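Local coordinates for oxysterol-binding protein homolog 3 (Saccharomyces cerevisiae, PDB 4IC4), which carries lipids in a hydrophobic pocket of its OSBP-related domain and transfers them between membranes, coupled to phosphoinositides, helping to maintain intracellular sterol distribution, at residues 75-86 with 153-164; 39-47 with 56-65. All blocks are in the same frame, centred on the assembly; numbering follows the deposited sequence.

Contact 1: 75-86 with 153-164; sequences ISETFEYAPLLT and FFAEHLDWECSY
In the beta barrel of the OSBP-related domain, the antiparallel hairpin of strands 150-157 and 160-172 packs through Trp160, Ala155 and Phe153 against Leu85, Phe79 and Ile75 of segment 75-86, which runs from the end of helix 71-76 through a type I turn into helix 83-88. It illustrates how a sheet face takes up helix ends and the turn joining them with many apolar contacts and a single hydrogen bond. That bond runs from Trp160 NE1 to Thr86 OG1, 3.0 Å long and nearly straight at 174°, with the oxygen in the plane of the indole. CG of Trp160 stands between its backbone N and carbonyl carbon (chi1 54°), which lays the indole over the hairpin's end: CB of His157 sits against one face, and Leu85 CB lies over the five-membered ring on the other, 3.7 Å from its centroid. Were the indole replaced by an alanine here, Thr86 OG1 would probably lose this donor and a gap would open between Leu85 and His157. Further along, the Phe79 ring receives Ala155 CB over one face, 3.7 Å from Phe79 CZ, while Cys162 comes to its edge, CB 3.9 Å from the same CZ and SG making a sulfur-aromatic contact. Ile75 lays CG2 over the face of Phe153, a CH-pi contact 3.7 Å from the ring centroid, and the same methyl meets the edge of Tyr164. Strand 137-145 lines this interface too, Leu139 touching Ser76 and Phe79, and Leu187 of strand 177-189 meets Leu85. Helix 94-104 packs on segment 75-86 through Phe101, which touches Thr78 and Leu85.

Contact 2: 39-47 with 56-65; sequences ASPPSLLSF and LSSIAMPVTS
With CG anti to the carbonyl carbon (chi1 -78°), the ring of Phe47 is turned toward Met61, whose own chain, bent at chi2 (-75°) and again at chi3, carries its sulfur over the ring. The result is a Met-aromatic contact, Met61 SD lying 4.0 Å from the centroid of the Phe47 ring and 27° off its normal. The methyl beyond goes on to Leu44, with Met61 CE 3.6 Å from Leu44 CD1, so one flexible side chain bridges two residues a helical turn apart. Leu56 adds a looser apolar touch to the same Leu44 methyl. Toward the start of segment 39-47 the Pro42 ring rests on the backbone and side chains of Thr64 and Ser65, and Ala39 CB meets Thr64 CG2 at 3.7 Å. No hydrogen bond joins the two segments. Met61, with Ser58, Ile59 and Ala60, belongs to the phosphatidylinositol 4-phosphate site, so the packing ties part of that site to the start of helix 44-50. Lys118 of strand 118-120 touches Leu56 and Met61, while helix 335-354 flanks the loop, Lys342 bonding to Met61 O and Glu339 to Val63 N.

Overall arrangement
Contacts 1 and 2 follow one another along the chain, the second closing before the first opens, and lie on opposite sides of its centre. Their centres are 31 Å apart and their nearest atoms about 12 Å, so they do not touch. The pair contrasts two uses of apolar packing within one lipid-binding domain: contact 1 is buried in the barrel, whereas contact 2 lies at the surface and includes residues that bind phosphatidylinositol 4-phosphate. Lys118, another residue of that site, offers a common reference: its side chain lies about 3 Å from that of Leu56 in contact 2, but about 11 Å from that of Ile75 in contact 1.

Contact 1: 75-86 with 153-164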
# COMPACT_ATOMS: atom_id res chain seq x y z
N ILE A 75 -0.63 2.03 0.10
CA ILE A 75 -0.48 0.94 -0.86
C ILE A 75 0.89 0.96 -1.53
O ILE A 75 1.41 -0.08 -1.95
CB ILE A 75 -1.62 0.97 -1.88
CG1 ILE A 75 -2.95 0.74 -1.14
CG2 ILE A 75 -1.41 -0.12 -2.94
CD1 ILE A 75 -4.18 0.81 -2.03
N SER A 76 1.51 2.14 -1.62
CA SER A 76 2.84 2.25 -2.21
C SER A 76 3.87 1.51 -1.37
O SER A 76 4.96 1.20 -1.85
CB SER A 76 3.26 3.71 -2.35
OG SER A 76 2.46 4.37 -3.31
N GLU A 77 3.54 1.24 -0.11
CA GLU A 77 4.46 0.52 0.77
C GLU A 77 4.59 -0.92 0.30
O GLU A 77 5.46 -1.66 0.76
CB GLU A 77 3.98 0.59 2.22
CG GLU A 77 4.04 2.00 2.79
CD GLU A 77 3.61 2.10 4.24
OE1 GLU A 77 4.34 1.61 5.13
OE2 GLU A 77 2.52 2.67 4.48
N THR A 78 3.71 -1.32 -0.61
CA THR A 78 3.76 -2.65 -1.19
C THR A 78 5.14 -2.80 -1.86
O THR A 78 5.64 -3.92 -2.03
CB THR A 78 2.66 -2.83 -2.27
OG1 THR A 78 1.38 -2.90 -1.63
CG2 THR A 78 2.88 -4.11 -3.08
N PHE A 79 5.75 -1.67 -2.21
CA PHE A 79 7.04 -1.67 -2.89
C PHE A 79 8.26 -1.36 -2.02
O PHE A 79 9.35 -1.12 -2.54
CB PHE A 79 6.97 -0.71 -4.08
CG PHE A 79 6.02 -1.16 -5.15
CD1 PHE A 79 6.43 -2.10 -6.10
CD2 PHE A 79 4.71 -0.71 -5.18
CE1 PHE A 79 5.54 -2.59 -7.05
CE2 PHE A 79 3.81 -1.19 -6.13
CZ PHE A 79 4.23 -2.13 -7.06
N GLU A 80 8.09 -1.38 -0.71
CA GLU A 80 9.21 -1.12 0.20
C GLU A 80 10.39 -2.05 -0.10
O GLU A 80 11.54 -1.63 -0.02
CB GLU A 80 8.78 -1.31 1.66
CG GLU A 80 9.91 -1.10 2.66
CD GLU A 80 9.52 -1.36 4.10
OE1 GLU A 80 8.33 -1.65 4.38
OE2 GLU A 80 10.42 -1.28 4.97
N TYR A 81 10.09 -3.30 -0.44
CA TYR A 81 11.14 -4.28 -0.71
C TYR A 81 11.22 -4.65 -2.19
O TYR A 81 11.42 -5.81 -2.56
CB TYR A 81 10.91 -5.53 0.14
CG TYR A 81 10.89 -5.24 1.63
CD1 TYR A 81 12.07 -5.10 2.36
CD2 TYR A 81 9.68 -5.07 2.30
CE1 TYR A 81 12.05 -4.80 3.73
CE2 TYR A 81 9.65 -4.77 3.67
CZ TYR A 81 10.83 -4.63 4.37
OH TYR A 81 10.78 -4.33 5.72
N ALA A 82 11.07 -3.63 -3.03
CA ALA A 82 11.14 -3.78 -4.48
C ALA A 82 12.41 -4.49 -4.96
O ALA A 82 12.38 -5.16 -6.00
CB ALA A 82 11.03 -2.41 -5.15
N PRO A 83 13.54 -4.34 -4.24
CA PRO A 83 14.75 -5.03 -4.70
C PRO A 83 14.56 -6.55 -4.84
O PRO A 83 15.32 -7.21 -5.55
CB PRO A 83 15.78 -4.66 -3.65
CG PRO A 83 15.38 -3.25 -3.30
CD PRO A 83 13.87 -3.36 -3.19
N LEU A 84 13.56 -7.09 -4.16
CA LEU A 84 13.28 -8.52 -4.27
C LEU A 84 12.86 -8.86 -5.70
O LEU A 84 13.17 -9.93 -6.21
CB LEU A 84 12.15 -8.92 -3.31
CG LEU A 84 12.50 -9.03 -1.82
CD1 LEU A 84 11.23 -9.20 -1.01
CD2 LEU A 84 13.45 -10.20 -1.60
N LEU A 85 12.14 -7.94 -6.33
CA LEU A 85 11.70 -8.15 -7.70
C LEU A 85 12.90 -8.10 -8.64
O LEU A 85 13.02 -8.91 -9.56
CB LEU A 85 10.68 -7.08 -8.11
CG LEU A 85 9.40 -7.08 -7.28
CD1 LEU A 85 8.46 -5.99 -7.76
CD2 LEU A 85 8.73 -8.45 -7.37
N THR A 86 13.80 -7.16 -8.38
CA THR A 86 15.00 -7.03 -9.19
C THR A 86 15.83 -8.30 -9.05
O THR A 86 16.33 -8.84 -10.05
CB THR A 86 15.81 -5.80 -8.76
OG1 THR A 86 15.01 -4.62 -8.93
CG2 THR A 86 17.08 -5.67 -9.61
N PHE A 153 -2.33 1.81 -9.78
CA PHE A 153 -0.89 1.93 -9.58
C PHE A 153 -0.10 1.36 -10.75
O PHE A 153 -0.49 0.35 -11.33
CB PHE A 153 -0.45 1.15 -8.33
CG PHE A 153 -0.99 1.69 -7.04
CD1 PHE A 153 -0.20 2.49 -6.22
CD2 PHE A 153 -2.30 1.42 -6.66
CE1 PHE A 153 -0.72 3.01 -5.03
CE2 PHE A 153 -2.82 1.94 -5.48
CZ PHE A 153 -2.03 2.73 -4.67
N PHE A 154 1.00 2.02 -11.07
CA PHE A 154 1.89 1.55 -12.13
C PHE A 154 3.32 1.83 -11.67
O PHE A 154 3.72 2.99 -11.53
CB PHE A 154 1.63 2.27 -13.45
CG PHE A 154 2.48 1.77 -14.59
CD1 PHE A 154 2.57 0.41 -14.86
CD2 PHE A 154 3.17 2.66 -15.41
CE1 PHE A 154 3.35 -0.06 -15.92
CE2 PHE A 154 3.94 2.20 -16.48
CZ PHE A 154 4.03 0.84 -16.74
N ALA A 155 4.07 0.76 -11.41
CA ALA A 155 5.45 0.87 -10.96
C ALA A 155 6.35 0.34 -12.06
O ALA A 155 6.05 -0.70 -12.65
CB ALA A 155 5.66 0.07 -9.68
N GLU A 156 7.45 1.05 -12.33
CA GLU A 156 8.38 0.65 -13.39
C GLU A 156 9.83 0.67 -12.96
O GLU A 156 10.27 1.60 -12.27
CB GLU A 156 8.28 1.58 -14.59
CG GLU A 156 6.90 1.91 -15.07
CD GLU A 156 6.94 2.96 -16.16
OE1 GLU A 156 7.29 2.61 -17.31
OE2 GLU A 156 6.66 4.14 -15.86
N HIS A 157 10.56 -0.34 -13.42
CA HIS A 157 11.98 -0.52 -13.18
C HIS A 157 12.51 -0.92 -14.56
O HIS A 157 11.72 -1.28 -15.43
CB HIS A 157 12.19 -1.66 -12.17
CG HIS A 157 13.62 -1.93 -11.82
ND1 HIS A 157 14.47 -2.64 -12.64
CD2 HIS A 157 14.34 -1.62 -10.71
CE1 HIS A 157 15.64 -2.77 -12.05
NE2 HIS A 157 15.59 -2.16 -10.88
N LEU A 158 13.81 -0.84 -14.76
CA LEU A 158 14.37 -1.22 -16.05
C LEU A 158 14.06 -2.68 -16.38
O LEU A 158 13.84 -3.03 -17.55
CB LEU A 158 15.89 -1.03 -16.06
CG LEU A 158 16.63 -1.57 -17.28
CD1 LEU A 158 16.27 -0.76 -18.51
CD2 LEU A 158 18.13 -1.52 -17.05
N ASP A 159 14.02 -3.53 -15.36
CA ASP A 159 13.81 -4.96 -15.58
C ASP A 159 12.45 -5.55 -15.23
O ASP A 159 12.23 -6.74 -15.41
CB ASP A 159 14.90 -5.73 -14.84
CG ASP A 159 16.30 -5.23 -15.17
OD1 ASP A 159 16.57 -4.98 -16.37
OD2 ASP A 159 17.11 -5.07 -14.24
N TRP A 160 11.53 -4.73 -14.73
CA TRP A 160 10.20 -5.22 -14.37
C TRP A 160 9.25 -4.06 -14.20
O TRP A 160 9.65 -2.91 -14.04
CB TRP A 160 10.23 -6.04 -13.07
CG TRP A 160 10.86 -5.33 -11.89
CD1 TRP A 160 12.14 -5.49 -11.43
CD2 TRP A 160 10.25 -4.35 -11.03
NE1 TRP A 160 12.37 -4.66 -10.35
CE2 TRP A 160 11.23 -3.95 -10.09
CE3 TRP A 160 8.98 -3.76 -10.98
CZ2 TRP A 160 10.97 -3.00 -9.10
CZ3 TRP A 160 8.72 -2.81 -9.99
CH2 TRP A 160 9.72 -2.44 -9.06
N GLU A 161 7.96 -4.37 -14.25
CA GLU A 161 6.94 -3.36 -14.04
C GLU A 161 5.77 -4.04 -13.37
O GLU A 161 5.61 -5.26 -13.48
CB GLU A 161 6.51 -2.69 -15.35
CG GLU A 161 5.93 -3.63 -16.39
CD GLU A 161 5.42 -2.88 -17.60
OE1 GLU A 161 6.19 -2.08 -18.17
OE2 GLU A 161 4.25 -3.10 -17.99
N CYS A 162 4.95 -3.27 -12.68
CA CYS A 162 3.81 -3.83 -11.98
C CYS A 162 2.61 -2.90 -12.07
O CYS A 162 2.74 -1.69 -11.93
CB CYS A 162 4.18 -4.05 -10.51
SG CYS A 162 3.01 -5.08 -9.59
N SER A 163 1.44 -3.48 -12.34
CA SER A 163 0.20 -2.74 -12.44
C SER A 163 -0.75 -3.28 -11.37
O SER A 163 -0.69 -4.46 -11.01
CB SER A 163 -0.42 -2.91 -13.83
OG SER A 163 -0.68 -4.28 -14.08
N TYR A 164 -1.62 -2.41 -10.86
CA TYR A 164 -2.53 -2.81 -9.80
C TYR A 164 -3.73 -1.89 -9.77
O TYR A 164 -3.59 -0.67 -9.74
CB TYR A 164 -1.76 -2.73 -8.47
CG TYR A 164 -2.42 -3.31 -7.22
CD1 TYR A 164 -3.27 -4.43 -7.29
CD2 TYR A 164 -2.06 -2.83 -5.96
CE1 TYR A 164 -3.72 -5.05 -6.12
CE2 TYR A 164 -2.51 -3.44 -4.79
CZ TYR A 164 -3.33 -4.55 -4.87
OH TYR A 164 -3.72 -5.17 -3.71

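Contact 2: 39-47 with 56-65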
# COMPACT_ATOMS: atom_id res chain seq x y z
N ALA A 39 -1.77 13.44 18.93
CA ALA A 39 -3.02 13.12 19.62
C ALA A 39 -3.15 11.64 19.95
O ALA A 39 -2.52 10.79 19.31
CB ALA A 39 -4.21 13.56 18.77
N SER A 40 -3.96 11.32 20.95
CA SER A 40 -4.17 9.94 21.35
C SER A 40 -5.12 9.28 20.35
O SER A 40 -6.02 9.93 19.82
CB SER A 40 -4.76 9.86 22.76
OG SER A 40 -6.06 10.44 22.81
N PRO A 41 -4.93 7.98 20.08
CA PRO A 41 -5.75 7.21 19.13
C PRO A 41 -7.18 6.93 19.57
O PRO A 41 -7.41 6.29 20.59
CB PRO A 41 -4.96 5.91 18.97
CG PRO A 41 -3.57 6.25 19.44
CD PRO A 41 -3.83 7.16 20.59
N PRO A 42 -8.17 7.40 18.79
CA PRO A 42 -9.55 7.13 19.18
C PRO A 42 -9.86 5.65 18.94
O PRO A 42 -9.07 4.93 18.33
CB PRO A 42 -10.36 8.06 18.27
CG PRO A 42 -9.50 8.15 17.04
CD PRO A 42 -8.11 8.29 17.61
N SER A 43 -11.00 5.20 19.45
CA SER A 43 -11.42 3.80 19.30
C SER A 43 -12.28 3.59 18.06
O SER A 43 -13.32 4.24 17.90
CB SER A 43 -12.19 3.35 20.54
OG SER A 43 -12.81 2.10 20.31
N LEU A 44 -11.86 2.67 17.20
CA LEU A 44 -12.61 2.38 15.98
C LEU A 44 -14.00 1.84 16.31
O LEU A 44 -15.00 2.27 15.73
CB LEU A 44 -11.85 1.35 15.13
CG LEU A 44 -12.55 0.88 13.85
CD1 LEU A 44 -12.88 2.08 12.97
CD2 LEU A 44 -11.65 -0.09 13.11
N LEU A 45 -14.06 0.90 17.25
CA LEU A 45 -15.33 0.30 17.66
C LEU A 45 -16.37 1.35 18.04
O LEU A 45 -17.57 1.17 17.80
CB LEU A 45 -15.11 -0.66 18.83
CG LEU A 45 -16.33 -1.46 19.29
CD1 LEU A 45 -16.84 -2.32 18.15
CD2 LEU A 45 -15.95 -2.32 20.48
N SER A 46 -15.92 2.44 18.65
CA SER A 46 -16.83 3.51 19.06
C SER A 46 -17.61 4.03 17.87
O SER A 46 -18.80 4.34 17.98
CB SER A 46 -16.04 4.65 19.70
OG SER A 46 -16.90 5.71 20.08
N PHE A 47 -16.95 4.13 16.72
CA PHE A 47 -17.59 4.62 15.51
C PHE A 47 -18.39 3.55 14.78
O PHE A 47 -19.33 3.87 14.05
CB PHE A 47 -16.54 5.22 14.57
CG PHE A 47 -16.09 6.60 14.98
CD1 PHE A 47 -16.95 7.68 14.83
CD2 PHE A 47 -14.84 6.80 15.55
CE1 PHE A 47 -16.57 8.96 15.25
CE2 PHE A 47 -14.45 8.07 15.97
CZ PHE A 47 -15.32 9.15 15.82
N LEU A 56 -16.27 2.22 7.76
CA LEU A 56 -15.12 3.11 7.74
C LEU A 56 -14.95 4.05 6.55
O LEU A 56 -15.15 5.26 6.68
CB LEU A 56 -13.86 2.27 7.93
CG LEU A 56 -12.46 2.90 7.97
CD1 LEU A 56 -11.58 2.03 8.85
CD2 LEU A 56 -11.87 3.02 6.57
N SER A 57 -14.58 3.50 5.40
CA SER A 57 -14.34 4.32 4.21
C SER A 57 -15.37 5.42 3.93
O SER A 57 -15.03 6.44 3.32
CB SER A 57 -14.22 3.42 2.97
OG SER A 57 -15.49 2.91 2.58
N SER A 58 -16.61 5.24 4.37
CA SER A 58 -17.63 6.25 4.14
C SER A 58 -18.05 6.97 5.41
O SER A 58 -18.85 7.91 5.37
CB SER A 58 -18.86 5.62 3.47
OG SER A 58 -19.38 4.55 4.25
N ILE A 59 -17.51 6.54 6.55
CA ILE A 59 -17.85 7.15 7.83
C ILE A 59 -17.02 8.39 8.14
O ILE A 59 -15.80 8.40 7.97
CB ILE A 59 -17.66 6.13 8.98
CG1 ILE A 59 -18.52 4.89 8.73
CG2 ILE A 59 -18.02 6.77 10.31
CD1 ILE A 59 -19.98 5.19 8.46
N ALA A 60 -17.70 9.44 8.60
CA ALA A 60 -17.03 10.69 8.96
C ALA A 60 -16.20 10.43 10.21
O ALA A 60 -16.75 10.32 11.31
CB ALA A 60 -18.05 11.78 9.21
N MET A 61 -14.89 10.33 10.04
CA MET A 61 -13.99 10.07 11.15
C MET A 61 -13.17 11.30 11.50
O MET A 61 -12.79 12.07 10.62
CB MET A 61 -13.05 8.92 10.80
CG MET A 61 -13.73 7.63 10.39
SD MET A 61 -14.42 6.75 11.80
CE MET A 61 -13.10 5.58 12.13
N PRO A 62 -12.88 11.50 12.79
CA PRO A 62 -12.08 12.66 13.17
C PRO A 62 -10.68 12.45 12.62
O PRO A 62 -10.26 11.30 12.42
CB PRO A 62 -12.12 12.62 14.70
CG PRO A 62 -12.20 11.15 14.98
CD PRO A 62 -13.21 10.67 13.97
N VAL A 63 -9.96 13.53 12.36
CA VAL A 63 -8.62 13.42 11.81
C VAL A 63 -7.68 12.65 12.75
O VAL A 63 -6.65 12.13 12.32
CB VAL A 63 -8.03 14.83 11.52
CG1 VAL A 63 -7.70 15.54 12.82
CG2 VAL A 63 -6.79 14.70 10.64
N THR A 64 -8.04 12.58 14.03
CA THR A 64 -7.21 11.87 15.00
C THR A 64 -7.25 10.35 14.80
O THR A 64 -6.43 9.63 15.37
CB THR A 64 -7.65 12.20 16.43
OG1 THR A 64 -9.07 12.01 16.55
CG2 THR A 64 -7.29 13.64 16.78
N SER A 65 -8.19 9.88 13.99
CA SER A 65 -8.31 8.45 13.70
C SER A 65 -7.36 8.08 12.56
O SER A 65 -7.22 6.91 12.21
CB SER A 65 -9.73 8.10 13.26
OG SER A 65 -10.68 8.37 14.29